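Long-range contacts in ribosome inactivating type 1 protein (Iris hollandica, PDB 3MVG), which belongs to the single-chain (type 1) ribosome-inactivating proteins, a family well known from plants, with a mixed alpha/beta fold: residues I1-R7 against L49-F55; Y16-L20 against L158-T162; L23-S29 against L66-A71. All blocks are in the same frame, centred on the assembly; numbering follows the deposited sequence. Where two conformers were deposited one is given.

Contact 1: residues I1-R7 against L49-F55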
loop_
_atom_site.group_PDB
_atom_site.type_symbol
_atom_site.label_atom_id
_atom_site.label_comp_id
_atom_site.label_asym_id
_atom_site.label_seq_id
_atom_site.Cartn_x
_atom_site.Cartn_y
_atom_site.Cartn_z
ATOM N N ILE A 1 -28.637 11.753 0.276
ATOM C CA ILE A 1 -27.788 10.725 -0.395
ATOM C C ILE A 1 -26.795 10.128 0.597
ATOM O O ILE A 1 -26.205 10.869 1.390
ATOM C CB ILE A 1 -27.012 11.352 -1.571
ATOM C CG1 ILE A 1 -27.978 11.897 -2.624
ATOM C CG2 ILE A 1 -26.050 10.345 -2.190
ATOM C CD1 ILE A 1 -28.939 10.854 -3.173
ATOM N N GLU A 2 -26.611 8.804 0.549
ATOM C CA GLU A 2 -25.568 8.126 1.332
ATOM C C GLU A 2 -24.273 8.938 1.341
ATOM O O GLU A 2 -23.805 9.371 0.286
ATOM C CB GLU A 2 -25.283 6.760 0.722
ATOM C CG GLU A 2 -24.407 5.867 1.572
ATOM C CD GLU A 2 -25.142 5.294 2.764
ATOM O OE1 GLU A 2 -24.483 5.062 3.794
ATOM O OE2 GLU A 2 -26.372 5.092 2.672
ATOM N N THR A 3 -23.717 9.147 2.533
ATOM C CA THR A 3 -22.555 10.026 2.704
ATOM C C THR A 3 -21.433 9.340 3.466
ATOM O O THR A 3 -21.680 8.663 4.474
ATOM C CB THR A 3 -22.967 11.330 3.423
ATOM O OG1 THR A 3 -24.011 11.958 2.675
ATOM C CG2 THR A 3 -21.791 12.307 3.559
ATOM N N VAL A 4 -20.211 9.511 2.950
ATOM C CA VAL A 4 -18.961 9.033 3.549
ATOM C C VAL A 4 -18.087 10.255 3.842
ATOM O O VAL A 4 -17.872 11.084 2.958
ATOM C CB VAL A 4 -18.185 8.122 2.571
ATOM C CG1 VAL A 4 -16.888 7.638 3.208
ATOM C CG2 VAL A 4 -19.045 6.945 2.126
ATOM N N GLU A 5 -17.592 10.383 5.070
ATOM C CA GLU A 5 -16.850 11.587 5.470
ATOM C C GLU A 5 -15.357 11.366 5.705
ATOM O O GLU A 5 -14.930 10.270 6.072
ATOM C CB GLU A 5 -17.458 12.203 6.735
ATOM C CG GLU A 5 -18.912 12.621 6.608
ATOM C CD GLU A 5 -19.429 13.308 7.858
ATOM O OE1 GLU A 5 -19.139 12.811 8.965
ATOM O OE2 GLU A 5 -20.132 14.334 7.731
ATOM N N PHE A 6 -14.577 12.429 5.507
ATOM C CA PHE A 6 -13.149 12.435 5.820
ATOM C C PHE A 6 -12.762 13.835 6.282
ATOM O O PHE A 6 -13.154 14.829 5.664
ATOM C CB PHE A 6 -12.295 12.032 4.615
ATOM C CG PHE A 6 -10.818 12.093 4.885
ATOM C CD1 PHE A 6 -10.061 13.171 4.436
ATOM C CD2 PHE A 6 -10.186 11.099 5.627
ATOM C CE1 PHE A 6 -8.703 13.241 4.702
ATOM C CE2 PHE A 6 -8.818 11.175 5.896
ATOM C CZ PHE A 6 -8.086 12.247 5.426
ATOM N N ARG A 7 -11.999 13.905 7.375
ATOM C CA ARG A 7 -11.499 15.177 7.908
ATOM C C ARG A 7 -9.989 15.175 7.940
ATOM O O ARG A 7 -9.381 14.202 8.395
ATOM C CB ARG A 7 -12.025 15.436 9.319
ATOM C CG ARG A 7 -13.503 15.197 9.448
ATOM C CD ARG A 7 -14.113 16.108 10.470
ATOM N NE ARG A 7 -15.539 15.828 10.606
ATOM C CZ ARG A 7 -16.407 16.642 11.191
ATOM N NH1 ARG A 7 -15.987 17.789 11.705
ATOM N NH2 ARG A 7 -17.688 16.306 11.263
ATOM N N LEU A 49 -25.760 7.571 -6.936
ATOM C CA LEU A 49 -24.925 8.641 -6.379
ATOM C C LEU A 49 -24.388 8.335 -4.991
ATOM O O LEU A 49 -24.964 7.540 -4.237
ATOM C CB LEU A 49 -25.683 9.975 -6.369
ATOM C CG LEU A 49 -26.221 10.466 -7.716
ATOM C CD1 LEU A 49 -26.996 11.773 -7.552
ATOM C CD2 LEU A 49 -25.112 10.625 -8.751
ATOM N N LEU A 50 -23.268 8.971 -4.660
ATOM C CA LEU A 50 -22.690 8.884 -3.335
ATOM C C LEU A 50 -22.101 10.244 -3.002
ATOM O O LEU A 50 -21.474 10.876 -3.848
ATOM C CB LEU A 50 -21.612 7.793 -3.308
ATOM C CG LEU A 50 -20.993 7.487 -1.951
ATOM C CD1 LEU A 50 -22.008 6.871 -1.010
ATOM C CD2 LEU A 50 -19.825 6.549 -2.140
ATOM N N PHE A 51 -22.315 10.703 -1.778
ATOM C CA PHE A 51 -21.728 11.956 -1.309
ATOM C C PHE A 51 -20.475 11.661 -0.494
ATOM O O PHE A 51 -20.470 10.740 0.333
ATOM C CB PHE A 51 -22.716 12.711 -0.415
ATOM C CG PHE A 51 -23.820 13.449 -1.152
ATOM C CD1 PHE A 51 -24.713 14.222 -0.424
ATOM C CD2 PHE A 51 -23.960 13.413 -2.542
ATOM C CE1 PHE A 51 -25.749 14.930 -1.049
ATOM C CE2 PHE A 51 -25.002 14.116 -3.178
ATOM C CZ PHE A 51 -25.889 14.877 -2.424
ATOM N N VAL A 52 -19.438 12.470 -0.695
ATOM C CA VAL A 52 -18.198 12.370 0.056
ATOM C C VAL A 52 -17.946 13.737 0.667
ATOM O O VAL A 52 -17.584 14.682 -0.036
ATOM C CB VAL A 52 -17.011 11.948 -0.844
ATOM C CG1 VAL A 52 -15.717 11.891 -0.037
ATOM C CG2 VAL A 52 -17.286 10.596 -1.462
ATOM N N ARG A 53 -18.186 13.849 1.972
ATOM C CA ARG A 53 -18.032 15.119 2.658
ATOM C C ARG A 53 -16.629 15.236 3.225
ATOM O O ARG A 53 -16.192 14.389 4.013
ATOM C CB ARG A 53 -19.097 15.296 3.744
ATOM C CG ARG A 53 -19.078 16.697 4.362
ATOM C CD ARG A 53 -20.398 17.118 5.001
ATOM N NE ARG A 53 -20.975 16.089 5.861
ATOM C CZ ARG A 53 -22.166 15.529 5.663
ATOM N NH1 ARG A 53 -22.607 14.598 6.498
ATOM N NH2 ARG A 53 -22.922 15.897 4.636
ATOM N N LEU A 54 -15.923 16.278 2.800
ATOM C CA LEU A 54 -14.525 16.481 3.154
ATOM C C LEU A 54 -14.366 17.758 3.947
ATOM O O LEU A 54 -14.916 18.787 3.571
ATOM C CB LEU A 54 -13.682 16.588 1.887
ATOM C CG LEU A 54 -13.735 15.417 0.905
ATOM C CD1 LEU A 54 -12.969 15.779 -0.344
ATOM C CD2 LEU A 54 -13.154 14.175 1.548
ATOM N N PHE A 55 -13.569 17.697 5.013
ATOM C CA PHE A 55 -13.383 18.826 5.939
ATOM C C PHE A 55 -11.938 19.299 5.938
ATOM O O PHE A 55 -11.015 18.490 6.060
ATOM C CB PHE A 55 -13.773 18.419 7.363
ATOM C CG PHE A 55 -15.240 18.117 7.548
ATOM C CD1 PHE A 55 -15.780 16.904 7.145
ATOM C CD2 PHE A 55 -16.080 19.040 8.175
ATOM C CE1 PHE A 55 -17.131 16.620 7.333
ATOM C CE2 PHE A 55 -17.438 18.761 8.374
ATOM C CZ PHE A 55 -17.961 17.555 7.953
HETATM O O HOH W 1 -24.767 14.527 3.146
#
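Strands 3-7 and 49-55 form the parallel edge pair of the mixed sheet of the ribosome-inactivating protein fold. Val4 and Phe6 meet residues 49-55 through a regular parallel pattern. Val4 N donates to Phe51 O, Arg53 N to Val4 O, Phe6 N to Arg53 O and Phe55 N to Phe6 O. The pairing starts one residue before the strand, where Phe51 N reaches Glu2 O at 2.9 Å with an N-H...O angle of 168°.

One face carries Thr3, Glu5, Arg7, Phe51, Arg53 and Phe55. Here, in the modelled conformer of Glu5, Arg53 grips it side-on in a salt bridge, both nitrogens going to one oxygen. Arg53 NE reaches Glu5 OE2 at 2.7 Å on its anti lone pair. Arg53 NH1 reaches Glu5 OE2 at 2.8 Å from above the carboxylate plane. Carboxylate and guanidinium stand nearly perpendicular. Thr3 CG2 covers one guanidinium face. A water accepts a hydrogen bond from Arg53 NH2 and donates one to Thr3 OG1, while Thr3 OG1 itself donates to Ile1 O at 2.8 Å.

Arg7 lies flat on the Phe55 ring, with its CZ 3.6 Å from the ring centroid and the planes at 4°. This is a stacked cation-pi pair. A bend at chi2 (-148°) carries the guanidinium over the ring. At the other end Ile1 CB, in the modelled conformer, sits 3.5 Å from the Phe51 ring centroid, almost on the ring normal, as a CH-pi contact.

On the opposite face Phe6 CB touches Leu54 CD2 at 3.8 Å. This face is buried: Val4 and Val52 pack on Phe19 of helix 13-27, Leu50 packs on Leu23, and Phe6 and Leu54 meet helix 126-138. On the far side of 49-55, strand 61-67 continues the sheet.

Contact 2: residues Y16-L20 against L158-T162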
loop_
_atom_site.group_PDB
_atom_site.type_symbol
_atom_site.label_atom_id
_atom_site.label_comp_id
_atom_site.label_asym_id
_atom_site.label_seq_id
_atom_site.Cartn_x
_atom_site.Cartn_y
_atom_site.Cartn_z
ATOM N N TYR A 16 -6.994 7.528 6.908
ATOM C CA TYR A 16 -7.139 7.750 5.474
ATOM C C TYR A 16 -7.524 6.439 4.782
ATOM O O TYR A 16 -8.449 6.399 3.970
ATOM C CB TYR A 16 -5.858 8.350 4.894
ATOM C CG TYR A 16 -5.958 8.601 3.410
ATOM C CD1 TYR A 16 -6.769 9.614 2.904
ATOM C CD2 TYR A 16 -5.255 7.811 2.512
ATOM C CE1 TYR A 16 -6.869 9.833 1.525
ATOM C CE2 TYR A 16 -5.342 8.021 1.140
ATOM C CZ TYR A 16 -6.144 9.033 0.661
ATOM O OH TYR A 16 -6.212 9.216 -0.708
ATOM N N SER A 17 -6.838 5.356 5.121
ATOM C CA SER A 17 -7.159 4.058 4.533
ATOM C C SER A 17 -8.553 3.568 4.925
ATOM O O SER A 17 -9.253 2.974 4.094
ATOM C CB SER A 17 -6.103 3.041 4.914
ATOM O OG SER A 17 -4.894 3.350 4.265
ATOM N N ASP A 18 -8.967 3.808 6.168
ATOM C CA ASP A 18 -10.315 3.445 6.594
ATOM C C ASP A 18 -11.368 4.201 5.793
ATOM O O ASP A 18 -12.385 3.628 5.391
ATOM C CB ASP A 18 -10.505 3.715 8.095
ATOM C CG ASP A 18 -9.856 2.652 8.987
ATOM O OD1 ASP A 18 -9.412 1.600 8.488
ATOM O OD2 ASP A 18 -9.798 2.874 10.215
ATOM N N PHE A 19 -11.137 5.495 5.584
ATOM C CA PHE A 19 -12.009 6.308 4.749
ATOM C C PHE A 19 -12.168 5.699 3.349
ATOM O O PHE A 19 -13.278 5.484 2.886
ATOM C CB PHE A 19 -11.482 7.749 4.694
ATOM C CG PHE A 19 -11.930 8.527 3.483
ATOM C CD1 PHE A 19 -13.278 8.766 3.245
ATOM C CD2 PHE A 19 -11.003 9.041 2.597
ATOM C CE1 PHE A 19 -13.702 9.490 2.126
ATOM C CE2 PHE A 19 -11.413 9.769 1.477
ATOM C CZ PHE A 19 -12.767 9.992 1.244
ATOM N N LEU A 20 -11.054 5.397 2.701
ATOM C CA LEU A 20 -11.115 4.857 1.348
ATOM C C LEU A 20 -11.801 3.508 1.312
ATOM O O LEU A 20 -12.517 3.210 0.362
ATOM C CB LEU A 20 -9.720 4.751 0.739
ATOM C CG LEU A 20 -9.022 6.079 0.441
ATOM C CD1 LEU A 20 -7.684 5.769 -0.178
ATOM C CD2 LEU A 20 -9.839 6.957 -0.506
ATOM N N LEU A 158 -7.061 12.101 -5.016
ATOM C CA LEU A 158 -6.970 11.627 -3.634
ATOM C C LEU A 158 -8.229 10.941 -3.127
ATOM O O LEU A 158 -8.214 10.368 -2.027
ATOM C CB LEU A 158 -6.530 12.757 -2.697
ATOM C CG LEU A 158 -5.132 13.299 -2.997
ATOM C CD1 LEU A 158 -4.834 14.489 -2.106
ATOM C CD2 LEU A 158 -4.091 12.219 -2.791
ATOM N N VAL A 159 -9.303 10.975 -3.915
ATOM C CA VAL A 159 -10.546 10.298 -3.563
ATOM C C VAL A 159 -10.873 9.222 -4.604
ATOM O O VAL A 159 -10.883 8.039 -4.273
ATOM C CB VAL A 159 -11.715 11.306 -3.390
ATOM C CG1 VAL A 159 -13.015 10.578 -3.157
ATOM C CG2 VAL A 159 -11.418 12.262 -2.234
ATOM N N SER A 160 -11.119 9.619 -5.855
ATOM C CA SER A 160 -11.500 8.655 -6.901
ATOM C C SER A 160 -10.353 7.734 -7.312
ATOM O O SER A 160 -10.530 6.520 -7.412
ATOM C CB SER A 160 -12.027 9.381 -8.133
ATOM O OG SER A 160 -13.184 10.142 -7.834
ATOM N N GLU A 161 -9.179 8.300 -7.577
ATOM C CA GLU A 161 -8.090 7.478 -8.112
ATOM C C GLU A 161 -7.512 6.528 -7.077
ATOM O O GLU A 161 -7.152 5.400 -7.402
ATOM C CB GLU A 161 -6.981 8.320 -8.746
ATOM C CG GLU A 161 -7.425 9.218 -9.912
ATOM C CD GLU A 161 -7.821 8.485 -11.181
ATOM O OE1 GLU A 161 -7.863 7.234 -11.200
ATOM O OE2 GLU A 161 -8.087 9.187 -12.175
ATOM N N THR A 162 -7.399 6.987 -5.832
ATOM C CA THR A 162 -6.974 6.116 -4.734
ATOM C C THR A 162 -8.027 5.040 -4.411
ATOM O O THR A 162 -7.669 3.917 -4.055
ATOM C CB THR A 162 -6.655 6.935 -3.485
ATOM O OG1 THR A 162 -7.775 7.776 -3.223
ATOM C CG2 THR A 162 -5.396 7.790 -3.682
#
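Tyr16 and Leu20, one turn apart on helix 13-27, face helix 146-164, the short axes 11.1 Å apart and crossing at -68°. Segment 158-162 includes a wider, pi-type turn at 158-161.

The polar link is a tyrosine hydroxyl bonded to a backbone carbonyl. Tyr16 OH donates to Leu158 O at 2.7 Å. The C=O...O angle is 130°, and the hydroxyl is tilted from the carbonyl plane. Leu158 O lies at the ring edge, near the ring plane. Tyr16 holds CG anti to its own N (chi1 -180°), which sends the ring across to the second helix. The bond gives both a buried phenol and a buried carbonyl a partner.

Thr162 crosses the end of Tyr16 at about a right angle. Its CG2 is 3.4 Å from Tyr16 OH. Its single hydroxyl proton could serve only one weak bond, to Leu158 O or Val159 O of its own helix.

Both methyls of Leu20 rest against the same threonine. Leu20 CD2 lies 3.5 Å from Thr162 OG1, and Leu20 CD1 lies 3.7 Å from Thr162 CB. Leu20 CG also rests over one face of the Tyr16 ring, toward its rim. The two side chains therefore pack on each other as well as on helix 146-164.

Phe19 closes the contact more loosely, presenting its ring edge to Val159, with CZ and CG2 4.4 Å apart.

The contact is buried near the centre of the chain. Helix 166-173 covers one flank, through Val172 against Tyr16 and Leu158, and Glu169 against Leu20. Phe19 also meets Phe6 of strand 3-7, which joins the helix pair to the sheet.

Contact 3: residues L23-S29 against L66-A71; sequences LRNRLSS and LNRVNA. With SO4 (sulfate ion), chain C.
Arg68 bonds to carbonyls at the C-terminal end of helix 13-27, the second just beyond it. Arg68 NE donates to Arg26 O at 3.0 Å, and this bond lies in the carbonyl plane. Arg68 NH2 donates to Ser28 O at 2.9 Å, coming from above that carbonyl's plane. A bend at chi3 (62°) swings the guanidinium to this helix end.

The edge formed by NH1 and NH2 holds a sulfate ion in a two-pronged grip. Arg68 NH2 reaches O3 of the sulfate at 2.9 Å and Arg68 NH1 reaches O1 at 3.1 Å, both almost straight. The sulfate probably comes from the crystallisation liquor. Ser29 CA is 3.3 Å from its O3.

Alongside the arginine's aliphatic chain, Leu27 makes the apolar part. Its CD1 touches Ala71 CB at 3.8 Å, and its CD2 approaches Leu66 CD2 in the modelled conformer.

Further out, Asn67 OD1 accepts from Val69 N in an Asx turn that spans Arg68. Gln47 O takes a further bond from Arg68 NH1.

The contact joins the C-terminal end of helix 13-27 to the end of strand 61-67. Leu27 also packs on Leu50 of strand 49-55, while Leu23 touches helix 146-164.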
loop_
_atom_site.group_PDB
_atom_site.type_symbol
_atom_site.label_atom_id
_atom_site.label_comp_id
_atom_site.label_asym_id
_atom_site.label_seq_id
_atom_site.Cartn_x
_atom_site.Cartn_y
_atom_site.Cartn_z
ATOM N N LEU A 23 -15.429 4.025 1.588
ATOM C CA LEU A 23 -15.836 4.557 0.305
ATOM C C LEU A 23 -16.003 3.443 -0.749
ATOM O O LEU A 23 -17.032 3.364 -1.422
ATOM C CB LEU A 23 -14.837 5.626 -0.139
ATOM C CG LEU A 23 -15.062 6.231 -1.516
ATOM C CD1 LEU A 23 -16.405 6.923 -1.619
ATOM C CD2 LEU A 23 -13.948 7.204 -1.820
ATOM N N ARG A 24 -15.014 2.565 -0.861
ATOM C CA ARG A 24 -15.099 1.447 -1.802
ATOM C C ARG A 24 -16.316 0.577 -1.506
ATOM O O ARG A 24 -16.999 0.129 -2.427
ATOM C CB ARG A 24 -13.838 0.584 -1.760
ATOM C CG ARG A 24 -12.583 1.270 -2.262
ATOM C CD ARG A 24 -11.425 0.274 -2.390
ATOM N NE ARG A 24 -10.184 1.015 -2.592
ATOM C CZ ARG A 24 -9.326 1.350 -1.630
ATOM N NH1 ARG A 24 -9.505 0.927 -0.382
ATOM N NH2 ARG A 24 -8.278 2.098 -1.929
ATOM N N ASN A 25 -16.585 0.336 -0.225
ATOM C CA ASN A 25 -17.707 -0.518 0.170
ATOM C C ASN A 25 -19.062 0.053 -0.240
ATOM O O ASN A 25 -19.975 -0.697 -0.600
ATOM C CB ASN A 25 -17.665 -0.793 1.678
ATOM C CG ASN A 25 -16.501 -1.674 2.083
ATOM O OD1 ASN A 25 -15.843 -2.302 1.260
ATOM N ND2 ASN A 25 -16.236 -1.718 3.382
ATOM N N ARG A 26 -19.186 1.374 -0.208
ATOM C CA ARG A 26 -20.416 2.040 -0.632
ATOM C C ARG A 26 -20.516 2.215 -2.148
ATOM O O ARG A 26 -21.612 2.195 -2.705
ATOM C CB ARG A 26 -20.574 3.400 0.058
ATOM C CG ARG A 26 -20.590 3.376 1.603
ATOM C CD ARG A 26 -21.855 2.757 2.226
ATOM N NE ARG A 26 -21.909 1.299 2.081
ATOM C CZ ARG A 26 -21.187 0.442 2.798
ATOM N NH1 ARG A 26 -20.347 0.884 3.734
ATOM N NH2 ARG A 26 -21.302 -0.859 2.581
ATOM N N LEU A 27 -19.382 2.420 -2.815
ATOM C CA LEU A 27 -19.352 2.508 -4.277
ATOM C C LEU A 27 -19.723 1.183 -4.916
ATOM O O LEU A 27 -20.494 1.139 -5.869
ATOM C CB LEU A 27 -17.965 2.935 -4.761
ATOM C CG LEU A 27 -17.593 4.393 -4.491
ATOM C CD1 LEU A 27 -16.110 4.558 -4.722
ATOM C CD2 LEU A 27 -18.374 5.337 -5.397
ATOM N N SER A 28 -19.162 0.107 -4.380
ATOM C CA SER A 28 -19.322 -1.235 -4.905
ATOM C C SER A 28 -20.781 -1.653 -5.072
ATOM O O SER A 28 -21.638 -1.304 -4.268
ATOM C CB SER A 28 -18.646 -2.194 -3.940
ATOM O OG SER A 28 -18.847 -3.533 -4.355
ATOM N N SER A 29 -21.036 -2.433 -6.121
ATOM C CA SER A 29 -22.336 -3.079 -6.309
ATOM C C SER A 29 -22.512 -4.295 -5.419
ATOM O O SER A 29 -23.593 -4.869 -5.384
ATOM C CB SER A 29 -22.497 -3.531 -7.757
ATOM O OG SER A 29 -21.718 -4.690 -8.013
ATOM N N LEU A 66 -20.176 11.744 -6.161
ATOM C CA LEU A 66 -19.610 10.721 -7.021
ATOM C C LEU A 66 -20.716 9.936 -7.700
ATOM O O LEU A 66 -21.802 9.755 -7.151
ATOM C CB LEU A 66 -18.701 9.778 -6.228
ATOM C CG LEU A 66 -17.265 10.270 -6.008
ATOM C CD1 LEU A 66 -17.228 11.554 -5.183
ATOM C CD2 LEU A 66 -16.430 9.175 -5.355
ATOM N N ASN A 67 -20.426 9.498 -8.917
ATOM C CA ASN A 67 -21.241 8.524 -9.606
ATOM C C ASN A 67 -20.682 7.155 -9.215
ATOM O O ASN A 67 -19.515 6.861 -9.459
ATOM C CB ASN A 67 -21.150 8.761 -11.109
ATOM C CG ASN A 67 -22.000 7.800 -11.922
ATOM O OD1 ASN A 67 -22.651 6.901 -11.390
ATOM N ND2 ASN A 67 -22.000 8.000 -13.236
ATOM N N ARG A 68 -21.500 6.326 -8.577
ATOM C CA ARG A 68 -21.053 4.994 -8.178
ATOM C C ARG A 68 -20.643 4.120 -9.369
ATOM O O ARG A 68 -19.820 3.224 -9.223
ATOM C CB ARG A 68 -22.129 4.271 -7.367
ATOM C CG ARG A 68 -22.429 4.886 -5.999
ATOM C CD ARG A 68 -23.611 4.210 -5.288
ATOM N NE ARG A 68 -23.346 2.797 -5.015
ATOM C CZ ARG A 68 -24.121 1.774 -5.376
ATOM N NH1 ARG A 68 -25.277 1.959 -6.007
ATOM N NH2 ARG A 68 -23.743 0.542 -5.063
ATOM N N VAL A 69 -21.211 4.384 -10.542
ATOM C CA VAL A 69 -20.895 3.614 -11.752
ATOM C C VAL A 69 -19.405 3.685 -12.099
ATOM O O VAL A 69 -18.812 2.703 -12.529
ATOM C CB VAL A 69 -21.787 4.061 -12.953
ATOM C CG1 VAL A 69 -21.433 3.316 -14.239
ATOM C CG2 VAL A 69 -23.253 3.859 -12.620
ATOM N N ASN A 70 -18.793 4.848 -11.901
ATOM C CA ASN A 70 -17.390 4.995 -12.270
ATOM C C ASN A 70 -16.496 5.537 -11.154
ATOM O O ASN A 70 -15.305 5.779 -11.368
ATOM C CB ASN A 70 -17.237 5.811 -13.566
ATOM C CG ASN A 70 -17.676 7.251 -13.413
ATOM O OD1 ASN A 70 -18.133 7.675 -12.349
ATOM N ND2 ASN A 70 -17.521 8.025 -14.487
ATOM N N ALA A 71 -17.076 5.714 -9.967
ATOM C CA ALA A 71 -16.367 6.241 -8.785
ATOM C C ALA A 71 -15.812 7.649 -8.988
ATOM O O ALA A 71 -14.899 8.067 -8.273
ATOM C CB ALA A 71 -15.256 5.281 -8.334
HETATM S S SO4 C . -26.405 -1.635 -6.984
HETATM O O1 SO4 C . -27.034 -0.370 -6.958
HETATM O O2 SO4 C . -25.820 -2.063 -8.195
HETATM O O3 SO4 C . -25.334 -1.646 -6.112
HETATM O O4 SO4 C . -27.427 -2.553 -6.503
#

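Overall arrangement
Helix 13-27 ties the three contacts together, and their centres lie about 12 Å apart in every pairing. The helix packs on the face of the sheet that carries Val4, Leu50 and Val52, at the edge pair of contact 1. Phe19 of contact 2 lies on that sheet, its CD1 3.6 Å from Glu5 O. Contacts 1 and 3 share the sheet through Leu50 O and Leu66 N, 2.8 Å apart, a probable hydrogen bond. Contacts 2 and 3 use successive parts of the helix. They also meet where Ser160 OG lies 2.7 Å from Ala71 O and Thr162 O lies 2.9 Å from Arg24 NH2. The sulfate sits at the contact 3 end of this arrangement.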